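Local coordinates for putative pyrroline carboxylate reductase (Streptococcus pyogenes, PDB 2AHR), which probably catalyses the NAD(P)H-dependent reduction of 1-pyrroline-5-carboxylate to L-proline, the last step of proline biosynthesis, at residues S16-G21 / D145-T150; F161-G166 / S247-T252; E177-A182 / E195-T200; T124-N129 / E135-V140. All blocks are in the same frame, centred on the assembly; numbering follows the deposited sequence.

Contact 1. Residues S16-G21 / D145-T150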
loop_
_atom_site.group_PDB
_atom_site.type_symbol
_atom_site.label_atom_id
_atom_site.label_comp_id
_atom_site.label_asym_id
_atom_site.label_seq_id
_atom_site.Cartn_x
_atom_site.Cartn_y
_atom_site.Cartn_z
ATOM N N SER E 16 32.344 -15.105 -24.107
ATOM C CA SER E 16 33.158 -16.190 -23.541
ATOM C C SER E 16 32.365 -17.499 -23.469
ATOM O O SER E 16 32.859 -18.547 -23.882
ATOM C CB SER E 16 33.709 -15.829 -22.157
ATOM O OG SER E 16 34.490 -14.640 -22.209
ATOM N N ALA E 17 31.138 -17.433 -22.953
ATOM C CA ALA E 17 30.249 -18.600 -22.922
ATOM C C ALA E 17 30.060 -19.290 -24.285
ATOM O O ALA E 17 30.123 -20.510 -24.351
ATOM C CB ALA E 17 28.895 -18.237 -22.298
ATOM N N ILE E 18 29.845 -18.542 -25.369
ATOM C CA ILE E 18 29.630 -19.204 -26.671
ATOM C C ILE E 18 30.911 -19.759 -27.335
ATOM O O ILE E 18 30.823 -20.585 -28.240
ATOM C CB ILE E 18 28.819 -18.357 -27.694
ATOM C CG1 ILE E 18 29.683 -17.289 -28.343
ATOM C CG2 ILE E 18 27.528 -17.770 -27.076
ATOM C CD1 ILE E 18 29.158 -16.875 -29.677
ATOM N N ILE E 19 32.081 -19.300 -26.885
ATOM C CA ILE E 19 33.366 -19.793 -27.404
ATOM C C ILE E 19 33.496 -21.301 -27.210
ATOM O O ILE E 19 33.796 -22.026 -28.151
ATOM C CB ILE E 19 34.585 -19.068 -26.769
ATOM C CG1 ILE E 19 34.658 -17.603 -27.219
ATOM C CG2 ILE E 19 35.892 -19.773 -27.133
ATOM C CD1 ILE E 19 34.551 -17.403 -28.693
ATOM N N LYS E 20 33.228 -21.767 -25.994
ATOM C CA LYS E 20 33.261 -23.194 -25.691
ATOM C C LYS E 20 32.517 -24.043 -26.740
ATOM O O LYS E 20 33.069 -25.015 -27.240
ATOM C CB LYS E 20 32.717 -23.461 -24.286
ATOM C CG LYS E 20 32.937 -24.898 -23.816
ATOM C CD LYS E 20 31.900 -25.332 -22.790
ATOM C CE LYS E 20 31.937 -26.838 -22.598
ATOM N NZ LYS E 20 30.921 -27.282 -21.585
ATOM N N GLY E 21 31.281 -23.666 -27.073
ATOM C CA GLY E 21 30.508 -24.339 -28.116
ATOM C C GLY E 21 31.125 -24.212 -29.505
ATOM O O GLY E 21 31.086 -25.156 -30.298
ATOM N N ASP E 145 23.445 -24.042 -32.798
ATOM C CA ASP E 145 23.182 -25.393 -32.281
ATOM C C ASP E 145 24.383 -25.978 -31.518
ATOM O O ASP E 145 24.234 -26.940 -30.761
ATOM C CB ASP E 145 22.713 -26.349 -33.388
ATOM C CG ASP E 145 21.258 -26.105 -33.809
ATOM O OD1 ASP E 145 20.475 -25.494 -33.044
ATOM O OD2 ASP E 145 20.878 -26.550 -34.916
ATOM N N SER E 146 25.561 -25.387 -31.692
ATOM C CA SER E 146 26.744 -25.875 -30.983
ATOM C C SER E 146 26.758 -25.481 -29.511
ATOM O O SER E 146 27.481 -26.086 -28.727
ATOM C CB SER E 146 28.044 -25.431 -31.665
ATOM O OG SER E 146 28.365 -24.075 -31.369
ATOM N N PHE E 147 25.970 -24.477 -29.123
ATOM C CA PHE E 147 25.932 -24.089 -27.709
ATOM C C PHE E 147 24.532 -24.093 -27.105
ATOM O O PHE E 147 24.304 -23.500 -26.064
ATOM C CB PHE E 147 26.701 -22.776 -27.451
ATOM C CG PHE E 147 26.238 -21.591 -28.290
ATOM C CD1 PHE E 147 25.065 -20.890 -27.958
ATOM C CD2 PHE E 147 26.990 -21.156 -29.396
ATOM C CE1 PHE E 147 24.648 -19.796 -28.712
ATOM C CE2 PHE E 147 26.572 -20.059 -30.162
ATOM C CZ PHE E 147 25.392 -19.381 -29.821
ATOM N N GLY E 148 23.603 -24.787 -27.754
ATOM C CA GLY E 148 22.254 -24.946 -27.237
ATOM C C GLY E 148 21.260 -25.275 -28.333
ATOM O O GLY E 148 21.615 -25.891 -29.319
ATOM N N SER E 149 20.013 -24.851 -28.158
ATOM C CA SER E 149 18.989 -24.961 -29.190
ATOM C C SER E 149 18.810 -23.618 -29.902
ATOM O O SER E 149 19.313 -22.563 -29.432
ATOM C CB SER E 149 17.672 -25.413 -28.570
ATOM O OG SER E 149 17.802 -26.734 -28.073
ATOM N N THR E 150 18.106 -23.657 -31.033
ATOM C CA THR E 150 17.930 -22.475 -31.865
ATOM C C THR E 150 16.461 -22.275 -32.198
ATOM O O THR E 150 15.776 -23.216 -32.619
ATOM C CB THR E 150 18.756 -22.560 -33.154
ATOM O OG1 THR E 150 20.117 -22.857 -32.814
ATOM C CG2 THR E 150 18.719 -21.214 -33.924
#
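The backbones of helical segment 16-21 and of the turn and strand start in 145-150 come together at Gly21 and Phe147, whose CA atoms lie 4.6 Å apart. Gly21 has no side chain, and its CA packs 4.2 Å from Phe147 CB. One helical turn earlier, Ile18 lies over the Phe147 ring. Its CG2 sits 3.8 Å from the ring centroid, only 8° off the normal, a face-on CH-pi contact, while Ile18 CB packs at 3.7 Å from Phe147 CE2. The two side chains run alongside and point the same way; the Phe147 ring reaches the isoleucine because CG stands between its own backbone N and carbonyl carbon (chi1 56°). Ser146 OG comes within 3.1 Å of Gly21 O, but its hydrogen bond goes to Leu143 O. Helix 13-22 follows what appears to be the glycine-rich turn of a Rossmann fold, and Ile18 is about 8 Å from bound NADP, side chain to ligand. The contact thus sets the nucleotide-binding helix against the entry to strand 148-152, outermost in this chain's sheet, while Phe147 also packs on Ser122 and Thr124 of the adjoining strand 122-128.

Contact 2. Residues F161-G166 / S247-T252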
loop_
_atom_site.group_PDB
_atom_site.type_symbol
_atom_site.label_atom_id
_atom_site.label_comp_id
_atom_site.label_asym_id
_atom_site.label_seq_id
_atom_site.Cartn_x
_atom_site.Cartn_y
_atom_site.Cartn_z
ATOM N N PHE E 161 11.690 -12.094 -26.654
ATOM C CA PHE E 161 12.499 -13.299 -26.492
ATOM C C PHE E 161 13.710 -12.971 -25.599
ATOM O O PHE E 161 14.113 -13.784 -24.776
ATOM C CB PHE E 161 12.970 -13.837 -27.859
ATOM C CG PHE E 161 13.688 -15.163 -27.790
ATOM C CD1 PHE E 161 13.023 -16.344 -28.130
ATOM C CD2 PHE E 161 15.029 -15.228 -27.428
ATOM C CE1 PHE E 161 13.677 -17.569 -28.085
ATOM C CE2 PHE E 161 15.715 -16.459 -27.372
ATOM C CZ PHE E 161 15.037 -17.632 -27.700
ATOM N N THR E 162 14.290 -11.786 -25.771
ATOM C CA THR E 162 15.359 -11.300 -24.872
ATOM C C THR E 162 14.946 -11.418 -23.397
ATOM O O THR E 162 15.752 -11.816 -22.542
ATOM C CB THR E 162 15.714 -9.842 -25.201
ATOM O OG1 THR E 162 16.121 -9.752 -26.575
ATOM C CG2 THR E 162 16.822 -9.295 -24.269
ATOM N N ALA E 163 13.693 -11.082 -23.092
ATOM C CA ALA E 163 13.186 -11.173 -21.723
ATOM C C ALA E 163 12.901 -12.611 -21.299
ATOM O O ALA E 163 13.224 -13.003 -20.174
ATOM C CB ALA E 163 11.893 -10.284 -21.546
ATOM N N LEU E 164 12.253 -13.391 -22.171
ATOM C CA LEU E 164 11.857 -14.743 -21.815
ATOM C C LEU E 164 13.009 -15.711 -21.706
ATOM O O LEU E 164 12.934 -16.675 -20.941
ATOM C CB LEU E 164 10.872 -15.311 -22.828
ATOM C CG LEU E 164 9.492 -14.683 -22.909
ATOM C CD1 LEU E 164 8.683 -15.522 -23.921
ATOM C CD2 LEU E 164 8.822 -14.649 -21.558
ATOM N N ALA E 165 14.074 -15.476 -22.467
ATOM C CA ALA E 165 15.159 -16.465 -22.554
ATOM C C ALA E 165 16.490 -15.877 -22.157
ATOM O O ALA E 165 17.319 -16.564 -21.589
ATOM C CB ALA E 165 15.252 -17.011 -23.980
ATOM N N GLY E 166 16.708 -14.616 -22.514
ATOM C CA GLY E 166 18.006 -13.958 -22.322
ATOM C C GLY E 166 18.217 -13.488 -20.906
ATOM O O GLY E 166 19.291 -13.713 -20.309
ATOM N N SER E 247 5.358 -7.749 -14.574
ATOM C CA SER E 247 5.835 -6.369 -14.527
ATOM C C SER E 247 7.338 -6.328 -14.789
ATOM O O SER E 247 7.819 -5.446 -15.507
ATOM C CB SER E 247 5.453 -5.718 -13.214
ATOM O OG SER E 247 5.745 -4.337 -13.252
ATOM N N ALA E 248 8.074 -7.307 -14.256
ATOM C CA ALA E 248 9.534 -7.392 -14.468
ATOM C C ALA E 248 9.878 -7.623 -15.935
ATOM O O ALA E 248 10.821 -7.044 -16.466
ATOM C CB ALA E 248 10.130 -8.502 -13.612
ATOM N N ILE E 249 9.110 -8.489 -16.589
ATOM C CA ILE E 249 9.308 -8.764 -17.991
ATOM C C ILE E 249 9.016 -7.516 -18.816
ATOM O O ILE E 249 9.762 -7.207 -19.747
ATOM C CB ILE E 249 8.424 -9.968 -18.445
ATOM C CG1 ILE E 249 8.923 -11.270 -17.816
ATOM C CG2 ILE E 249 8.354 -10.050 -19.978
ATOM C CD1 ILE E 249 10.345 -11.697 -18.281
ATOM N N ASP E 250 7.917 -6.816 -18.493
ATOM C CA ASP E 250 7.613 -5.500 -19.098
ATOM C C ASP E 250 8.785 -4.514 -18.986
ATOM O O ASP E 250 9.174 -3.886 -19.981
ATOM C CB ASP E 250 6.352 -4.885 -18.474
ATOM C CG ASP E 250 5.036 -5.521 -19.028
ATOM O OD1 ASP E 250 5.103 -6.336 -19.975
ATOM O OD2 ASP E 250 3.931 -5.212 -18.507
ATOM N N LYS E 251 9.343 -4.377 -17.781
ATOM C CA LYS E 251 10.502 -3.480 -17.579
ATOM C C LYS E 251 11.702 -3.908 -18.402
ATOM O O LYS E 251 12.444 -3.064 -18.903
ATOM C CB LYS E 251 10.891 -3.392 -16.096
ATOM C CG LYS E 251 9.956 -2.485 -15.305
ATOM C CD LYS E 251 10.179 -1.025 -15.684
ATOM C CE LYS E 251 9.655 -0.034 -14.638
ATOM N NZ LYS E 251 9.964 1.412 -15.025
ATOM N N THR E 252 11.882 -5.222 -18.545
ATOM C CA THR E 252 12.995 -5.756 -19.329
ATOM C C THR E 252 12.816 -5.364 -20.797
ATOM O O THR E 252 13.760 -4.913 -21.453
ATOM C CB THR E 252 13.107 -7.285 -19.182
ATOM O OG1 THR E 252 13.084 -7.635 -17.784
ATOM C CG2 THR E 252 14.411 -7.809 -19.837
#
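Ala163 CB fits against Ile249 and Thr252, its methyl lying 3.9 Å from Ile249 CG2 and also 3.9 Å from Thr252 CG2. This is helix-helix packing inside the all-helical dimerisation domain of the pyrroline-5-carboxylate reductase family: long helix 158-185 meets the C-terminal helix 241-258. The CA atoms of Ala163 and Ile249 are 5.9 Å apart, a close approach consistent with the small size of the alanine methyl at this point. Ile249 straddles this methyl with two branches, CG2 and CD1. With CG2 anti to its backbone N, the CG1 arm (chi1 -69°) carries CD1 across to Ala163 O, 3.7 Å away, an apolar carbon resting on a carbonyl. On helix 158-185 the turn 162-166 is of the wider pi type, and Gly166, at its end, touches NADP. The same part of the fold faces a second subunit. Leu164 packs on Leu179 of that subunit, and Asp250 makes a salt bridge to its Lys185, so the pair of helices is also part of the subunit interface. Thr252 divides its two branches by polarity: CG2 goes to Ala163, whereas OG1 bonds to Tyr171 OH and back to its own helix. Ala248 O is consequently gripped from opposite faces of its plane, by Thr252 N at 3.0 Å and by Thr252 OG1, which donates at 2.7 Å with a C=O...O angle of 139°.

Contact 3. Residues E177-A182 / E195-T200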
loop_
_atom_site.group_PDB
_atom_site.type_symbol
_atom_site.label_atom_id
_atom_site.label_comp_id
_atom_site.label_asym_id
_atom_site.label_seq_id
_atom_site.Cartn_x
_atom_site.Cartn_y
_atom_site.Cartn_z
ATOM N N GLU E 177 17.021 -18.619 -5.268
ATOM C CA GLU E 177 17.669 -18.097 -4.074
ATOM C C GLU E 177 16.615 -17.813 -2.993
ATOM O O GLU E 177 16.867 -18.046 -1.788
ATOM C CB GLU E 177 18.422 -16.827 -4.422
ATOM C CG GLU E 177 19.030 -16.101 -3.244
ATOM C CD GLU E 177 20.251 -16.794 -2.686
ATOM O OE1 GLU E 177 20.712 -17.783 -3.282
ATOM O OE2 GLU E 177 20.742 -16.356 -1.629
ATOM N N ALA E 178 15.436 -17.326 -3.429
ATOM C CA ALA E 178 14.361 -16.984 -2.491
ATOM C C ALA E 178 13.838 -18.212 -1.754
ATOM O O ALA E 178 13.652 -18.165 -0.555
ATOM C CB ALA E 178 13.206 -16.259 -3.226
ATOM N N LEU E 179 13.572 -19.300 -2.490
ATOM C CA LEU E 179 13.174 -20.574 -1.873
ATOM C C LEU E 179 14.239 -21.088 -0.893
ATOM O O LEU E 179 13.920 -21.564 0.196
ATOM C CB LEU E 179 12.944 -21.634 -2.961
ATOM C CG LEU E 179 11.723 -21.380 -3.858
ATOM C CD1 LEU E 179 11.745 -22.276 -5.097
ATOM C CD2 LEU E 179 10.470 -21.607 -3.041
ATOM N N ALA E 180 15.492 -21.027 -1.309
ATOM C CA ALA E 180 16.604 -21.487 -0.472
ATOM C C ALA E 180 16.793 -20.635 0.774
ATOM O O ALA E 180 16.982 -21.169 1.861
ATOM C CB ALA E 180 17.879 -21.557 -1.283
ATOM N N LYS E 181 16.707 -19.313 0.635
ATOM C CA LYS E 181 16.793 -18.423 1.805
ATOM C C LYS E 181 15.629 -18.708 2.781
ATOM O O LYS E 181 15.789 -18.620 4.010
ATOM C CB LYS E 181 16.767 -16.937 1.388
ATOM C CG LYS E 181 18.114 -16.304 0.990
ATOM C CD LYS E 181 19.140 -16.373 2.140
ATOM C CE LYS E 181 20.202 -15.237 2.129
ATOM N NZ LYS E 181 20.595 -14.769 0.755
ATOM N N ALA E 182 14.461 -19.047 2.229
ATOM C CA ALA E 182 13.297 -19.390 3.069
ATOM C C ALA E 182 13.540 -20.714 3.836
ATOM O O ALA E 182 13.069 -20.886 4.963
ATOM C CB ALA E 182 12.032 -19.495 2.213
ATOM N N GLU E 195 20.405 -27.348 -2.829
ATOM C CA GLU E 195 20.483 -28.636 -3.483
ATOM C C GLU E 195 19.075 -29.192 -3.683
ATOM O O GLU E 195 18.708 -29.583 -4.782
ATOM C CB GLU E 195 21.357 -29.571 -2.655
ATOM C CG GLU E 195 21.391 -30.994 -3.168
ATOM C CD GLU E 195 22.123 -31.958 -2.224
ATOM O OE1 GLU E 195 22.412 -31.603 -1.063
ATOM O OE2 GLU E 195 22.396 -33.089 -2.656
ATOM N N ILE E 196 18.281 -29.193 -2.622
ATOM C CA ILE E 196 16.919 -29.668 -2.690
ATOM C C ILE E 196 16.084 -28.875 -3.691
ATOM O O ILE E 196 15.377 -29.488 -4.499
ATOM C CB ILE E 196 16.221 -29.591 -1.323
ATOM C CG1 ILE E 196 16.912 -30.529 -0.314
ATOM C CG2 ILE E 196 14.694 -29.866 -1.477
ATOM C CD1 ILE E 196 16.603 -30.202 1.167
ATOM N N VAL E 197 16.107 -27.530 -3.620
ATOM C CA VAL E 197 15.233 -26.794 -4.550
ATOM C C VAL E 197 15.722 -26.824 -6.021
ATOM O O VAL E 197 14.901 -26.930 -6.948
ATOM C CB VAL E 197 14.718 -25.350 -4.077
ATOM C CG1 VAL E 197 14.802 -25.133 -2.584
ATOM C CG2 VAL E 197 15.334 -24.232 -4.869
ATOM N N THR E 198 17.039 -26.754 -6.237
ATOM C CA THR E 198 17.575 -26.838 -7.609
ATOM C C THR E 198 17.151 -28.169 -8.273
ATOM O O THR E 198 16.739 -28.186 -9.442
ATOM C CB THR E 198 19.126 -26.718 -7.641
ATOM O OG1 THR E 198 19.537 -25.498 -6.985
ATOM C CG2 THR E 198 19.626 -26.715 -9.086
ATOM N N GLN E 199 17.237 -29.273 -7.521
ATOM C CA GLN E 199 16.873 -30.591 -8.044
ATOM C C GLN E 199 15.387 -30.656 -8.298
ATOM O O GLN E 199 14.953 -31.251 -9.288
ATOM C CB GLN E 199 17.330 -31.718 -7.103
ATOM C CG GLN E 199 18.871 -31.927 -7.188
ATOM C CD GLN E 199 19.420 -33.124 -6.385
ATOM O OE1 GLN E 199 20.638 -33.188 -6.123
ATOM N NE2 GLN E 199 18.541 -34.068 -5.998
ATOM N N THR E 200 14.603 -30.010 -7.434
ATOM C CA THR E 200 13.156 -29.964 -7.607
ATOM C C THR E 200 12.749 -29.109 -8.805
ATOM O O THR E 200 11.787 -29.434 -9.517
ATOM C CB THR E 200 12.477 -29.442 -6.333
ATOM O OG1 THR E 200 12.837 -30.283 -5.231
ATOM C CG2 THR E 200 10.980 -29.420 -6.485
#
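Leu179 and Val197 make the main contact between segments 177-182 and 195-200, on helices 158-185 and 190-210, which follow each other through a short connection and pack as a helical hairpin of the dimerisation domain. Along 177-182, Glu177 comes first and is turned away from the partner helix; its OE2 receives Lys181 NZ of the next turn at 2.9 Å, nearly along the C-O axis, and also pairs with Lys190. Leu179 then directs its CB into the fork of Val197, 4.0 Å from Val197 CG1 and likewise 4.0 Å from Val197 CG2. The Leu179 CD1 branch extends to Val197 CG2 at 4.1 Å, and the leucine lies at a slant across the valine. At Val197, chi1 of -20° is off a staggered value, and in this setting both methyls face Leu179 CB. Ala180 follows: its CA is the nearest to that of Val197, at 6.8 Å, and its backbone N lies 4.4 Å from Val197 CG1. Lys181 completes the intrahelical salt bridge and packs on Leu233 of a third subunit, while Leu179 also meets Val245 of a second. Side chain to side chain the pairing is apolar, over 120 Å², so dispersion and burial rather than directed bonds hold these two segments.

Contact 4. Residues T124-N129 / E135-V140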
loop_
_atom_site.group_PDB
_atom_site.type_symbol
_atom_site.label_atom_id
_atom_site.label_comp_id
_atom_site.label_asym_id
_atom_site.label_seq_id
_atom_site.Cartn_x
_atom_site.Cartn_y
_atom_site.Cartn_z
ATOM N N THR E 124 18.457 -20.006 -27.901
ATOM C CA THR E 124 18.942 -18.913 -28.739
ATOM C C THR E 124 18.011 -18.583 -29.890
ATOM O O THR E 124 17.678 -19.454 -30.700
ATOM C CB THR E 124 20.349 -19.247 -29.309
ATOM O OG1 THR E 124 21.235 -19.555 -28.224
ATOM C CG2 THR E 124 20.937 -18.071 -30.100
ATOM N N ALA E 125 17.585 -17.320 -29.969
ATOM C CA ALA E 125 16.831 -16.854 -31.117
ATOM C C ALA E 125 17.807 -16.520 -32.248
ATOM O O ALA E 125 18.945 -16.090 -32.000
ATOM C CB ALA E 125 15.987 -15.634 -30.760
ATOM N N LEU E 126 17.340 -16.706 -33.484
ATOM C CA LEU E 126 18.135 -16.417 -34.673
ATOM C C LEU E 126 17.260 -15.772 -35.733
ATOM O O LEU E 126 16.178 -16.271 -36.041
ATOM C CB LEU E 126 18.764 -17.700 -35.245
ATOM C CG LEU E 126 19.398 -17.656 -36.659
ATOM C CD1 LEU E 126 20.642 -16.762 -36.685
ATOM C CD2 LEU E 126 19.739 -19.071 -37.136
ATOM N N THR E 127 17.728 -14.665 -36.293
ATOM C CA THR E 127 17.076 -14.090 -37.464
ATOM C C THR E 127 18.085 -13.371 -38.372
ATOM O O THR E 127 19.165 -12.989 -37.923
ATOM C CB THR E 127 15.887 -13.176 -37.057
ATOM O OG1 THR E 127 15.017 -13.012 -38.180
ATOM C CG2 THR E 127 16.363 -11.809 -36.553
ATOM N N GLY E 128 17.713 -13.168 -39.638
ATOM C CA GLY E 128 18.578 -12.478 -40.608
ATOM C C GLY E 128 17.905 -11.398 -41.449
ATOM O O GLY E 128 16.674 -11.393 -41.620
ATOM N N ASN E 129 18.698 -10.460 -41.957
ATOM C CA ASN E 129 18.155 -9.462 -42.877
ATOM C C ASN E 129 17.892 -10.066 -44.255
ATOM O O ASN E 129 18.154 -11.254 -44.494
ATOM C CB ASN E 129 18.990 -8.162 -42.932
ATOM C CG ASN E 129 20.366 -8.343 -43.573
ATOM O OD1 ASN E 129 20.687 -9.402 -44.123
ATOM N ND2 ASN E 129 21.201 -7.289 -43.490
ATOM N N GLU E 135 21.267 -20.790 -47.185
ATOM C CA GLU E 135 22.472 -21.535 -46.868
ATOM C C GLU E 135 23.245 -20.882 -45.732
ATOM O O GLU E 135 23.747 -21.566 -44.843
ATOM C CB GLU E 135 23.348 -21.688 -48.115
ATOM C CG GLU E 135 22.646 -22.417 -49.263
ATOM C CD GLU E 135 23.608 -22.954 -50.308
ATOM O OE1 GLU E 135 24.450 -22.177 -50.809
ATOM O OE2 GLU E 135 23.512 -24.160 -50.635
ATOM N N LEU E 136 23.327 -19.556 -45.768
ATOM C CA LEU E 136 24.015 -18.797 -44.732
ATOM C C LEU E 136 23.289 -18.902 -43.386
ATOM O O LEU E 136 23.935 -19.055 -42.354
ATOM C CB LEU E 136 24.196 -17.326 -45.127
ATOM C CG LEU E 136 24.917 -16.438 -44.095
ATOM C CD1 LEU E 136 26.292 -16.973 -43.737
ATOM C CD2 LEU E 136 25.007 -14.979 -44.539
ATOM N N GLN E 137 21.957 -18.828 -43.403
ATOM C CA GLN E 137 21.174 -18.951 -42.172
ATOM C C GLN E 137 21.392 -20.333 -41.552
ATOM O O GLN E 137 21.580 -20.454 -40.335
ATOM C CB GLN E 137 19.685 -18.647 -42.416
ATOM C CG GLN E 137 18.817 -18.722 -41.152
ATOM C CD GLN E 137 17.885 -17.533 -40.963
ATOM O OE1 GLN E 137 18.071 -16.477 -41.565
ATOM N NE2 GLN E 137 16.880 -17.697 -40.103
ATOM N N ALA E 138 21.405 -21.357 -42.409
ATOM C CA ALA E 138 21.655 -22.748 -42.009
ATOM C C ALA E 138 23.062 -22.947 -41.432
ATOM O O ALA E 138 23.240 -23.687 -40.452
ATOM C CB ALA E 138 21.413 -23.686 -43.186
ATOM N N ARG E 139 24.051 -22.284 -42.025
ATOM C CA ARG E 139 25.422 -22.316 -41.505
ATOM C C ARG E 139 25.523 -21.669 -40.123
ATOM O O ARG E 139 26.227 -22.168 -39.242
ATOM C CB ARG E 139 26.395 -21.651 -42.480
ATOM C CG ARG E 139 27.146 -22.640 -43.375
ATOM C CD ARG E 139 27.551 -22.033 -44.706
ATOM N NE ARG E 139 28.324 -20.797 -44.586
ATOM C CZ ARG E 139 28.236 -19.767 -45.433
ATOM N NH1 ARG E 139 27.388 -19.796 -46.461
ATOM N NH2 ARG E 139 28.989 -18.685 -45.243
ATOM N N VAL E 140 24.808 -20.563 -39.942
ATOM C CA VAL E 140 24.773 -19.876 -38.655
ATOM C C VAL E 140 23.936 -20.666 -37.632
ATOM O O VAL E 140 24.307 -20.728 -36.467
ATOM C CB VAL E 140 24.323 -18.403 -38.798
ATOM C CG1 VAL E 140 24.138 -17.738 -37.421
ATOM C CG2 VAL E 140 25.340 -17.621 -39.634
HETATM O O HOH W 1 14.648 -16.458 -38.311
HETATM O O HOH W 2 15.585 -14.645 -40.974
#
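Leu126, Gln137 and Val140 carry this contact between strand 122-128 and helix 134-145. The Leu126 fork divides between the helical residues: CD1 meets Val140 CG1 at 3.7 Å, whereas CD2 rests 3.9 Å from Gln137 O and also near Gln137 CG. Leu126 CG is anti to its backbone N (chi1 168°), which sends both methyls toward the helix. Val140 similarly has CG1 anti to N, the branch that crosses the leucine. Strand 124-128 and helix 135-140 run almost antiparallel, at 158°, with axes 9.6 Å apart, as suits a helix lying on a sheet: they belong to the first two elements of the beta-alpha-beta unit completed by strand 148-152. Gln137 and Leu126 pass each other running opposite ways, the glutamine chain bent at chi2 (132°) so that the amide reaches the strand end. There water supplies the polar link. One water is placed to donate to Leu126 O and accepts from Gln137 NE2 at 3.1 Å; a second accepts from Gly128 N at 2.9 Å and is placed to donate to Gln137 OE1 at 3.1 Å. Both ends of the glutamine amide are linked to strand backbone through water, which probably limits its rotation. Gly128 N itself lies 3.8 Å from Gln137 OE1.

Contacts 1, 2 and 3 are buried, whereas contact 4 is only partly so, and water bridges join polar groups there. Contacts 1 and 4 belong to the nucleotide-binding half and reach one sheet: Ser149 O and Thr124 N, 3.1 Å apart, probably hydrogen-bond between neighbouring strands. Contacts 2 and 3 share helix 158-185, with centres 23 Å apart; both are apolar between their helices and both touch a second subunit, which contact 1 reaches through Ser149, while no other chain reaches contact 4. Contact 1 differs in having an aromatic face. One place where the halves meet is Phe161 CE2, 3.3 Å from Ala125 N, joining contacts 2 and 4; contact 3 lies farthest from contact 4, centres 37 Å apart.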